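Local atomic coordinates of NRPS (Penicillium fellutanum, PDB entry 6NKI), a protein that is a nonribosomal peptide synthetase component that binds NADPH in a Rossmann-type domain of the male sterility protein family. Residues D247-V252 / N269-A274; V276-S281 / I313-N318; S320-A325 / Q397-N402. All coordinates share one frame; numbering follows the deposited sequence.

Contact 1 (D247-V252 / N269-A274). With NDP (NADPH dihydro-nicotinamide-adenine-dinucleotide phosphate), chain B.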
loop_
_atom_site.group_PDB
_atom_site.type_symbol
_atom_site.label_atom_id
_atom_site.label_comp_id
_atom_site.label_asym_id
_atom_site.label_seq_id
_atom_site.Cartn_x
_atom_site.Cartn_y
_atom_site.Cartn_z
ATOM N N ASP A 247 8.443 20.794 0.360
ATOM C CA ASP A 247 9.064 19.569 -0.209
ATOM C C ASP A 247 9.564 19.857 -1.629
ATOM O O ASP A 247 8.778 20.332 -2.452
ATOM C CB ASP A 247 8.078 18.398 -0.186
ATOM C CG ASP A 247 8.651 17.105 -0.730
ATOM O OD1 ASP A 247 9.589 16.572 -0.112
ATOM O OD2 ASP A 247 8.157 16.647 -1.763
ATOM N N LEU A 248 10.834 19.579 -1.903
ATOM C CA LEU A 248 11.324 19.776 -3.264
ATOM C C LEU A 248 10.276 19.394 -4.297
ATOM O O LEU A 248 10.004 20.149 -5.238
ATOM C CB LEU A 248 12.584 18.956 -3.485
ATOM C CG LEU A 248 13.026 18.918 -4.941
ATOM C CD1 LEU A 248 13.285 20.311 -5.506
ATOM C CD2 LEU A 248 14.259 18.046 -5.069
ATOM N N LEU A 249 9.661 18.228 -4.116
ATOM C CA LEU A 249 8.727 17.692 -5.096
ATOM C C LEU A 249 7.599 18.681 -5.366
ATOM O O LEU A 249 7.394 19.121 -6.502
ATOM C CB LEU A 249 8.175 16.349 -4.587
ATOM C CG LEU A 249 7.377 15.515 -5.575
ATOM C CD1 LEU A 249 8.302 14.992 -6.668
ATOM C CD2 LEU A 249 6.618 14.383 -4.879
ATOM N N TRP A 250 6.878 19.072 -4.310
ATOM C CA TRP A 250 5.691 19.892 -4.496
ATOM C C TRP A 250 6.027 21.332 -4.856
ATOM O O TRP A 250 5.176 22.038 -5.408
ATOM C CB TRP A 250 4.821 19.861 -3.250
ATOM C CG TRP A 250 4.387 18.502 -2.952
ATOM C CD1 TRP A 250 4.695 17.762 -1.847
ATOM C CD2 TRP A 250 3.649 17.643 -3.818
ATOM N NE1 TRP A 250 4.138 16.514 -1.941
ATOM C CE2 TRP A 250 3.499 16.407 -3.147
ATOM C CE3 TRP A 250 3.079 17.803 -5.085
ATOM C CZ2 TRP A 250 2.818 15.346 -3.697
ATOM C CZ3 TRP A 250 2.401 16.751 -5.626
ATOM C CH2 TRP A 250 2.267 15.530 -4.929
ATOM N N ARG A 251 7.234 21.792 -4.506
ATOM C CA ARG A 251 7.677 23.116 -4.918
ATOM C C ARG A 251 7.867 23.177 -6.435
ATOM O O ARG A 251 7.563 24.192 -7.066
ATOM C CB ARG A 251 8.970 23.482 -4.180
ATOM C CG ARG A 251 8.829 23.925 -2.697
ATOM C CD ARG A 251 10.227 24.041 -2.037
ATOM N NE ARG A 251 10.178 24.457 -0.632
ATOM C CZ ARG A 251 10.486 25.669 -0.171
ATOM N NH1 ARG A 251 10.392 25.915 1.128
ATOM N NH2 ARG A 251 10.936 26.623 -0.981
ATOM N N VAL A 252 8.346 22.080 -7.036
ATOM C CA VAL A 252 8.444 21.980 -8.494
ATOM C C VAL A 252 7.060 21.813 -9.117
ATOM O O VAL A 252 6.786 22.323 -10.205
ATOM C CB VAL A 252 9.374 20.818 -8.887
ATOM C CG1 VAL A 252 9.379 20.604 -10.391
ATOM C CG2 VAL A 252 10.770 21.088 -8.392
ATOM N N ASN A 269 12.417 8.269 -17.072
ATOM C CA ASN A 269 13.174 8.192 -15.834
ATOM C C ASN A 269 12.289 7.751 -14.680
ATOM O O ASN A 269 11.057 7.815 -14.728
ATOM C CB ASN A 269 13.809 9.532 -15.432
ATOM C CG ASN A 269 15.035 9.882 -16.241
ATOM O OD1 ASN A 269 15.685 9.021 -16.839
ATOM N ND2 ASN A 269 15.427 11.141 -16.166
ATOM N N TRP A 270 12.951 7.351 -13.599
ATOM C CA TRP A 270 12.299 6.827 -12.409
ATOM C C TRP A 270 12.366 7.839 -11.266
ATOM O O TRP A 270 13.414 8.450 -11.025
ATOM C CB TRP A 270 12.946 5.512 -11.968
ATOM C CG TRP A 270 12.223 4.964 -10.827
ATOM C CD1 TRP A 270 12.485 5.186 -9.510
ATOM C CD2 TRP A 270 11.099 4.104 -10.874
ATOM N NE1 TRP A 270 11.580 4.529 -8.729
ATOM C CE2 TRP A 270 10.721 3.845 -9.543
ATOM C CE3 TRP A 270 10.368 3.520 -11.913
ATOM C CZ2 TRP A 270 9.649 3.024 -9.224
ATOM C CZ3 TRP A 270 9.299 2.704 -11.591
ATOM C CH2 TRP A 270 8.950 2.471 -10.260
ATOM N N LEU A 271 11.249 7.981 -10.555
ATOM C CA LEU A 271 11.084 8.908 -9.438
ATOM C C LEU A 271 10.814 8.114 -8.155
ATOM O O LEU A 271 9.824 7.376 -8.072
ATOM C CB LEU A 271 9.918 9.866 -9.704
ATOM C CG LEU A 271 9.618 10.988 -8.705
ATOM C CD1 LEU A 271 10.681 12.079 -8.831
ATOM C CD2 LEU A 271 8.203 11.566 -8.836
ATOM N N PHE A 272 11.666 8.298 -7.142
ATOM C CA PHE A 272 11.509 7.584 -5.872
ATOM C C PHE A 272 10.562 8.352 -4.962
ATOM O O PHE A 272 10.964 9.309 -4.298
ATOM C CB PHE A 272 12.855 7.368 -5.184
ATOM C CG PHE A 272 13.768 6.403 -5.903
ATOM C CD1 PHE A 272 13.540 5.025 -5.834
ATOM C CD2 PHE A 272 14.880 6.867 -6.606
ATOM C CE1 PHE A 272 14.371 4.140 -6.480
ATOM C CE2 PHE A 272 15.722 5.976 -7.250
ATOM C CZ PHE A 272 15.454 4.606 -7.189
ATOM N N VAL A 273 9.318 7.899 -4.877
ATOM C CA VAL A 273 8.332 8.512 -3.995
ATOM C C VAL A 273 7.423 7.423 -3.393
ATOM O O VAL A 273 7.128 6.401 -4.030
ATOM C CB VAL A 273 7.554 9.612 -4.770
ATOM C CG1 VAL A 273 6.835 9.013 -5.947
ATOM C CG2 VAL A 273 6.552 10.313 -3.901
ATOM N N ALA A 274 6.988 7.658 -2.152
ATOM C CA ALA A 274 6.258 6.669 -1.366
ATOM C C ALA A 274 5.319 7.369 -0.395
ATOM O O ALA A 274 5.571 8.495 0.035
ATOM C CB ALA A 274 7.189 5.734 -0.588
HETATM P PA NDP B . 12.267 19.416 8.195
HETATM O O1A NDP B . 13.467 19.643 7.321
HETATM O O2A NDP B . 11.784 20.530 9.086
HETATM O O5B NDP B . 12.355 17.985 9.081
HETATM C C5B NDP B . 13.620 17.889 9.634
HETATM C C4B NDP B . 13.496 17.516 11.114
HETATM O O4B NDP B . 14.801 17.699 11.728
HETATM C C3B NDP B . 12.466 18.393 11.806
HETATM O O3B NDP B . 11.811 17.633 12.765
HETATM C C2B NDP B . 13.314 19.480 12.559
HETATM O O2B NDP B . 12.766 19.927 13.721
HETATM C C1B NDP B . 14.638 18.613 12.833
HETATM N N9A NDP B . 15.873 19.468 12.959
HETATM C C8A NDP B . 16.494 20.285 11.987
HETATM N N7A NDP B . 17.602 20.921 12.449
HETATM C C5A NDP B . 17.699 20.494 13.792
HETATM C C6A NDP B . 18.620 20.788 14.821
HETATM N N6A NDP B . 19.679 21.645 14.605
HETATM N N1A NDP B . 18.495 20.240 16.067
HETATM C C2A NDP B . 17.423 19.403 16.228
HETATM N N3A NDP B . 16.478 19.022 15.367
HETATM C C4A NDP B . 16.634 19.593 14.122
HETATM O O3 NDP B . 11.004 19.110 7.129
HETATM P PN NDP B . 11.495 18.207 5.881
HETATM O O1N NDP B . 10.318 17.759 5.106
HETATM O O2N NDP B . 12.690 18.826 5.187
HETATM O O5D NDP B . 12.212 16.593 6.431
HETATM C C5D NDP B . 11.322 15.799 7.222
HETATM C C4D NDP B . 11.435 14.233 6.884
HETATM O O4D NDP B . 11.004 13.964 5.542
HETATM C C3D NDP B . 12.897 13.706 6.987
HETATM O O3D NDP B . 12.949 12.681 7.961
HETATM C C2D NDP B . 13.277 13.139 5.591
HETATM O O2D NDP B . 13.783 11.816 5.637
HETATM C C1D NDP B . 11.954 13.074 4.875
HETATM N N1N NDP B . 11.971 13.583 3.421
HETATM C C2N NDP B . 10.778 14.080 2.990
HETATM C C3N NDP B . 10.608 14.603 1.767
HETATM C C7N NDP B . 9.228 14.972 1.553
HETATM O O7N NDP B . 8.490 15.517 2.367
HETATM N N7N NDP B . 8.719 14.533 0.374
HETATM C C4N NDP B . 11.744 14.729 0.739
HETATM C C5N NDP B . 12.984 14.027 1.216
HETATM C C6N NDP B . 13.076 13.497 2.473
HETATM P P2B NDP B . 11.960 21.614 13.594
HETATM O O1X NDP B . 11.349 21.690 14.959
HETATM O O2X NDP B . 13.141 22.546 13.303
HETATM O O3X NDP B . 11.049 21.294 12.451
#

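Contact 2 (V276-S281 / I313-N318)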
loop_
_atom_site.group_PDB
_atom_site.type_symbol
_atom_site.label_atom_id
_atom_site.label_comp_id
_atom_site.label_asym_id
_atom_site.label_seq_id
_atom_site.Cartn_x
_atom_site.Cartn_y
_atom_site.Cartn_z
ATOM N N VAL A 276 3.915 8.144 3.091
ATOM C CA VAL A 276 4.609 8.252 4.402
ATOM C C VAL A 276 4.200 7.128 5.343
ATOM O O VAL A 276 5.091 6.516 5.914
ATOM C CB VAL A 276 4.384 9.636 5.029
ATOM C CG1 VAL A 276 5.199 10.687 4.314
ATOM C CG2 VAL A 276 2.920 10.016 5.044
ATOM N N ASP A 277 2.916 6.790 5.403
ATOM C CA ASP A 277 2.463 5.744 6.355
ATOM C C ASP A 277 3.131 4.404 6.047
ATOM O O ASP A 277 3.430 3.685 6.987
ATOM C CB ASP A 277 0.942 5.702 6.507
ATOM C CG ASP A 277 0.179 5.394 5.233
ATOM O OD1 ASP A 277 0.807 5.278 4.180
ATOM O OD2 ASP A 277 -1.041 5.273 5.315
ATOM N N TRP A 278 3.313 4.063 4.780
ATOM C CA TRP A 278 3.945 2.763 4.457
ATOM C C TRP A 278 5.378 2.713 4.989
ATOM O O TRP A 278 5.740 1.676 5.531
ATOM C CB TRP A 278 3.886 2.461 2.956
ATOM C CG TRP A 278 2.512 2.521 2.366
ATOM C CD1 TRP A 278 1.349 2.118 2.951
ATOM C CD2 TRP A 278 2.152 3.005 1.060
ATOM N NE1 TRP A 278 0.292 2.331 2.111
ATOM C CE2 TRP A 278 0.753 2.873 0.940
ATOM C CE3 TRP A 278 2.865 3.541 -0.018
ATOM C CZ2 TRP A 278 0.064 3.265 -0.208
ATOM C CZ3 TRP A 278 2.182 3.916 -1.154
ATOM C CH2 TRP A 278 0.799 3.784 -1.247
ATOM N N VAL A 279 6.146 3.798 4.876
ATOM C CA VAL A 279 7.532 3.737 5.301
ATOM C C VAL A 279 7.606 3.895 6.816
ATOM O O VAL A 279 8.395 3.218 7.488
ATOM C CB VAL A 279 8.338 4.800 4.540
ATOM C CG1 VAL A 279 8.445 4.435 3.074
ATOM C CG2 VAL A 279 7.640 6.114 4.629
ATOM N N ALA A 280 6.742 4.745 7.365
ATOM C CA ALA A 280 6.510 4.795 8.794
ATOM C C ALA A 280 6.234 3.404 9.355
ATOM O O ALA A 280 6.931 2.940 10.266
ATOM C CB ALA A 280 5.338 5.737 9.083
ATOM N N SER A 281 5.186 2.743 8.838
ATOM C CA SER A 281 4.824 1.394 9.268
ATOM C C SER A 281 6.023 0.463 9.177
ATOM O O SER A 281 6.291 -0.337 10.087
ATOM C CB SER A 281 3.659 0.852 8.411
ATOM O OG SER A 281 3.229 -0.473 8.781
ATOM N N ILE A 313 14.011 1.896 -0.194
ATOM C CA ILE A 313 12.635 2.080 -0.625
ATOM C C ILE A 313 12.667 2.432 -2.110
ATOM O O ILE A 313 12.769 3.607 -2.491
ATOM C CB ILE A 313 11.952 3.173 0.192
ATOM C CG1 ILE A 313 12.209 2.941 1.668
ATOM C CG2 ILE A 313 10.435 3.148 -0.051
ATOM C CD1 ILE A 313 11.558 1.705 2.175
ATOM N N GLY A 314 12.599 1.418 -2.968
ATOM C CA GLY A 314 12.488 1.636 -4.400
ATOM C C GLY A 314 11.151 2.168 -4.889
ATOM O O GLY A 314 11.021 2.391 -6.096
ATOM N N ASP A 315 10.176 2.406 -3.995
ATOM C CA ASP A 315 8.820 2.755 -4.418
ATOM C C ASP A 315 8.801 3.995 -5.318
ATOM O O ASP A 315 9.488 4.988 -5.064
ATOM C CB ASP A 315 7.889 3.019 -3.214
ATOM C CG ASP A 315 7.574 1.766 -2.365
ATOM O OD1 ASP A 315 8.032 0.652 -2.712
ATOM O OD2 ASP A 315 6.739 1.905 -1.425
ATOM N N GLY A 316 7.979 3.954 -6.360
ATOM C CA GLY A 316 7.848 5.181 -7.140
ATOM C C GLY A 316 7.217 4.948 -8.508
ATOM O O GLY A 316 6.496 3.975 -8.720
ATOM N N LEU A 317 7.532 5.862 -9.427
ATOM C CA LEU A 317 6.790 6.037 -10.666
ATOM C C LEU A 317 7.726 6.396 -11.810
ATOM O O LEU A 317 8.805 6.959 -11.602
ATOM C CB LEU A 317 5.759 7.155 -10.520
ATOM C CG LEU A 317 4.599 6.977 -9.553
ATOM C CD1 LEU A 317 3.868 8.300 -9.327
ATOM C CD2 LEU A 317 3.624 5.908 -10.068
ATOM N N ASN A 318 7.297 6.079 -13.031
ATOM C CA ASN A 318 7.859 6.752 -14.192
ATOM C C ASN A 318 7.485 8.225 -14.127
ATOM O O ASN A 318 6.408 8.593 -13.651
ATOM C CB ASN A 318 7.331 6.139 -15.491
ATOM C CG ASN A 318 7.850 4.736 -15.725
ATOM O OD1 ASN A 318 9.040 4.462 -15.543
ATOM N ND2 ASN A 318 6.954 3.828 -16.106
#

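Contact 3 (S320-A325 / Q397-N402)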
loop_
_atom_site.group_PDB
_atom_site.type_symbol
_atom_site.label_atom_id
_atom_site.label_comp_id
_atom_site.label_asym_id
_atom_site.label_seq_id
_atom_site.Cartn_x
_atom_site.Cartn_y
_atom_site.Cartn_z
ATOM N N SER A 320 6.687 10.118 -16.645
ATOM C CA SER A 320 5.470 10.292 -17.434
ATOM C C SER A 320 4.233 9.894 -16.636
ATOM O O SER A 320 3.205 10.583 -16.678
ATOM C CB SER A 320 5.541 9.483 -18.726
ATOM O OG SER A 320 5.460 8.097 -18.475
ATOM N N ASP A 321 4.315 8.792 -15.889
ATOM C CA ASP A 321 3.182 8.372 -15.079
ATOM C C ASP A 321 2.908 9.382 -13.970
ATOM O O ASP A 321 1.747 9.678 -13.650
ATOM C CB ASP A 321 3.476 6.979 -14.513
ATOM C CG ASP A 321 2.231 6.256 -14.018
ATOM O OD1 ASP A 321 1.108 6.812 -14.088
ATOM O OD2 ASP A 321 2.388 5.105 -13.565
ATOM N N PHE A 322 3.975 9.926 -13.375
ATOM C CA PHE A 322 3.831 10.936 -12.329
ATOM C C PHE A 322 3.081 12.170 -12.844
ATOM O O PHE A 322 2.047 12.566 -12.286
ATOM C CB PHE A 322 5.225 11.290 -11.762
ATOM C CG PHE A 322 5.252 12.565 -10.937
ATOM C CD1 PHE A 322 4.704 12.600 -9.665
ATOM C CD2 PHE A 322 5.796 13.742 -11.470
ATOM C CE1 PHE A 322 4.702 13.774 -8.920
ATOM C CE2 PHE A 322 5.785 14.915 -10.747
ATOM C CZ PHE A 322 5.239 14.920 -9.449
ATOM N N TRP A 323 3.557 12.771 -13.937
ATOM C CA TRP A 323 2.927 14.006 -14.400
ATOM C C TRP A 323 1.501 13.801 -14.905
ATOM O O TRP A 323 0.660 14.689 -14.714
ATOM C CB TRP A 323 3.747 14.670 -15.492
ATOM C CG TRP A 323 4.998 15.312 -15.029
ATOM C CD1 TRP A 323 6.272 14.901 -15.274
ATOM C CD2 TRP A 323 5.099 16.468 -14.205
ATOM N NE1 TRP A 323 7.169 15.760 -14.686
ATOM C CE2 TRP A 323 6.468 16.730 -14.018
ATOM C CE3 TRP A 323 4.164 17.320 -13.617
ATOM C CZ2 TRP A 323 6.920 17.813 -13.286
ATOM C CZ3 TRP A 323 4.619 18.390 -12.879
ATOM C CH2 TRP A 323 5.978 18.623 -12.719
ATOM N N LYS A 324 1.191 12.665 -15.547
ATOM C CA LYS A 324 -0.194 12.527 -15.972
ATOM C C LYS A 324 -1.116 12.417 -14.781
ATOM O O LYS A 324 -2.311 12.698 -14.913
ATOM C CB LYS A 324 -0.401 11.362 -16.952
ATOM C CG LYS A 324 -0.024 9.973 -16.519
ATOM C CD LYS A 324 -0.523 8.934 -17.557
ATOM C CE LYS A 324 0.245 8.912 -18.897
ATOM N NZ LYS A 324 1.626 8.340 -18.835
ATOM N N ALA A 325 -0.569 12.071 -13.608
ATOM C CA ALA A 325 -1.346 12.023 -12.380
ATOM C C ALA A 325 -1.518 13.412 -11.784
ATOM O O ALA A 325 -2.609 13.757 -11.317
ATOM C CB ALA A 325 -0.678 11.074 -11.391
ATOM N N GLN A 397 -2.388 7.252 -6.979
ATOM C CA GLN A 397 -3.498 7.959 -6.371
ATOM C C GLN A 397 -3.010 8.908 -5.287
ATOM O O GLN A 397 -3.658 9.919 -5.005
ATOM C CB GLN A 397 -4.529 6.968 -5.786
ATOM C CG GLN A 397 -5.115 6.040 -6.772
ATOM C CD GLN A 397 -5.853 6.755 -7.886
ATOM O OE1 GLN A 397 -5.390 6.759 -9.021
ATOM N NE2 GLN A 397 -7.017 7.341 -7.568
ATOM N N ALA A 398 -1.879 8.615 -4.660
ATOM C CA ALA A 398 -1.399 9.549 -3.647
ATOM C C ALA A 398 -1.006 10.884 -4.282
ATOM O O ALA A 398 -1.360 11.952 -3.761
ATOM C CB ALA A 398 -0.245 8.924 -2.854
ATOM N N VAL A 399 -0.336 10.847 -5.440
ATOM C CA VAL A 399 -0.037 12.094 -6.143
ATOM C C VAL A 399 -1.299 12.735 -6.688
ATOM O O VAL A 399 -1.498 13.945 -6.522
ATOM C CB VAL A 399 1.038 11.911 -7.228
ATOM C CG1 VAL A 399 0.603 10.998 -8.282
ATOM C CG2 VAL A 399 1.287 13.255 -7.890
ATOM N N VAL A 400 -2.204 11.939 -7.285
ATOM C CA VAL A 400 -3.444 12.521 -7.786
ATOM C C VAL A 400 -4.167 13.254 -6.670
ATOM O O VAL A 400 -4.671 14.363 -6.858
ATOM C CB VAL A 400 -4.356 11.457 -8.436
ATOM C CG1 VAL A 400 -5.746 12.051 -8.735
ATOM C CG2 VAL A 400 -3.780 10.945 -9.751
ATOM N N ARG A 401 -4.255 12.640 -5.500
ATOM C CA ARG A 401 -5.023 13.282 -4.439
ATOM C C ARG A 401 -4.310 14.537 -3.934
ATOM O O ARG A 401 -4.959 15.468 -3.438
ATOM C CB ARG A 401 -5.275 12.318 -3.273
ATOM C CG ARG A 401 -5.965 10.995 -3.574
ATOM C CD ARG A 401 -7.345 11.175 -4.176
ATOM N NE ARG A 401 -8.235 11.994 -3.355
ATOM C CZ ARG A 401 -8.945 11.541 -2.326
ATOM N NH1 ARG A 401 -8.866 10.263 -1.969
ATOM N NH2 ARG A 401 -9.731 12.373 -1.651
ATOM N N ASN A 402 -2.984 14.585 -4.057
ATOM C CA ASN A 402 -2.251 15.758 -3.600
ATOM C C ASN A 402 -2.339 16.895 -4.623
ATOM O O ASN A 402 -2.578 18.054 -4.259
ATOM C CB ASN A 402 -0.787 15.383 -3.307
ATOM C CG ASN A 402 -0.625 14.501 -2.042
ATOM O OD1 ASN A 402 -1.238 14.755 -1.009
ATOM N ND2 ASN A 402 0.209 13.470 -2.138
#

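Contact 1 (D247-V252 / N269-A274)
Leu-249 covers part of one face of the Trp-250 indole before it reaches across to Leu-271 and Val-273: its CD2 sits 4.0 Å above the plane of the Trp-250 ring, offset toward the rim. In the facing strand, Trp-270 CD1 lies 3.6 Å above the ring plane of Phe-272 and over its centre. The contact joins the first turn of helix 248-259 to strand 270-275, the middle strand of a small mixed sheet beside the parallel Rossmann sheet of this NADP-binding fold. Asp-247 is the N-cap of the helix, and its carboxylate also lies against the carboxamide end of NDP; the model is too crowded there to classify the contact. Leu-249 does all the bridging. It points at the sheet, its chi1 of -169° carrying CG away from the backbone N, and spreads its two methyls over two residues on the same side of the strand. Phe-322 of helix 319-330 and Ile-235 of strand 233-235 pack around this buried apolar patch. The Leu-249 and Leu-271 chains approach at a slant through CD1 and CD2, 4.1 Å apart, while Leu-249 CD2 meets Val-273 CG2 at 4.2 Å, nearly at a right angle.

Contact 2 (V276-S281 / I313-N318)
Val-279 and Ile-313 meet through methyls that their first torsions push outward from both backbones. In Val-279, chi1 of -69° sets CG1 opposite the carbonyl carbon; in Ile-313, chi1 of -48° turns CG2 opposite the backbone N and sets the longer CG1 branch opposite the carbonyl carbon. Val-279 CG1 and Ile-313 CG2 are thus brought to 3.9 Å, although the CA atoms of these two residues are 8.0 Å apart. A second, looser approach lies one residue back on the helix. The Trp-278 indole swings toward the loop, and its CE3 stands 4.4 Å from Asp-315 OD2, with the oxygen oblique to the ring. Another carboxylate is closer to this indole: Asp-277 OD1 sits 3.4 Å above the Trp-278 plane, toward the rim of one face.

The segments mark a place where the Rossmann fold passes its chain from one sheet to another. Helix 276-288 follows directly on strand 270-275 of the small mixed sheet, and the chain later forms strand 310-312, the outermost strand of the parallel sheet beside 226-230. From there residues 313-315 carry it back to the mixed sheet, where 316-318 runs antiparallel to 270-275. Gly-316, the first residue of that strand, has a backbone phi of 164°, a value that suits glycine.

The buried carboxylate of Asp-315 finds its polar partner across the dimer, since OD2 is hydrogen-bonded to Ser-390 OG of the second subunit. Trp-278 packs on Met-394 and Ile-395 of helix 389-410 and also on Met-394 of the second subunit, and the Val-279 side chain lies about 8 Å from NDP.

Contact 3 (S320-A325 / Q397-N402)
Ala-325 sets its single methyl against two successive valines of the opposite helix, and this is where the contact is tightest. Ala-325 CB lies 3.4 Å from Val-399 CG1 and 3.5 Å from Val-400 CG2, and the CA atoms of Ala-325 and Val-400 are only 5.1 Å apart. A side chain as small as alanine's allows such a close backbone approach, whereas the axes of the two short helical segments stay 9.0 Å apart at their nearest. Val-399 works as a fork: chi1 of 63° wedges CG1 between its own N and carbonyl carbon, facing Ala-325, and swings CG2 to the far side of the N, toward Phe-322. There Phe-322 CE1 comes within 3.6 Å of Val-399 CG2, the two side chains meeting at about a right angle. The same phenyl is backed by an indole, with Phe-322 CE2 lying 3.7 Å above the centre of the Trp-323 ring.

The other sides of the helices are looser. Lys-324 and Arg-401 are exposed and point away from the interface, and Lys-324 NZ bends back only to a weak, 3.5 Å bond with Ser-320 O. Asp-321, partly exposed, forms a salt bridge through OD2 with Arg-396 NH1, also of helix 389-410.

The two segments run in the same general direction, at 34° to each other. Helix 248-259 packs against both helices, placing Val-253 on Phe-322 and Trp-250 on Val-399, while Ala-398 and Asn-402 rest on Ile-235 of strand 233-235.

Along the chain the three contacts come in series, each closing before the next opens, yet their centres lie only 11 to 14 Å apart. Contacts 1 and 2 share the mixed sheet, where strands 270-275 and 316-318 are neighbours and Leu-271 N probably bonds to Leu-317 O at 2.8 Å. Contact 3 joins them through helix 319-330, which follows strand 316-318 directly, and Phe-322 touches Leu-271 of contact 1. Trp-250 touches Val-399 and Asn-402, bringing helix 389-410 into the same cluster. The set thus ties the NDP-binding side of the Rossmann domain, by way of a small sheet, to the C-terminal helices and, mainly through contact 2, to the second subunit.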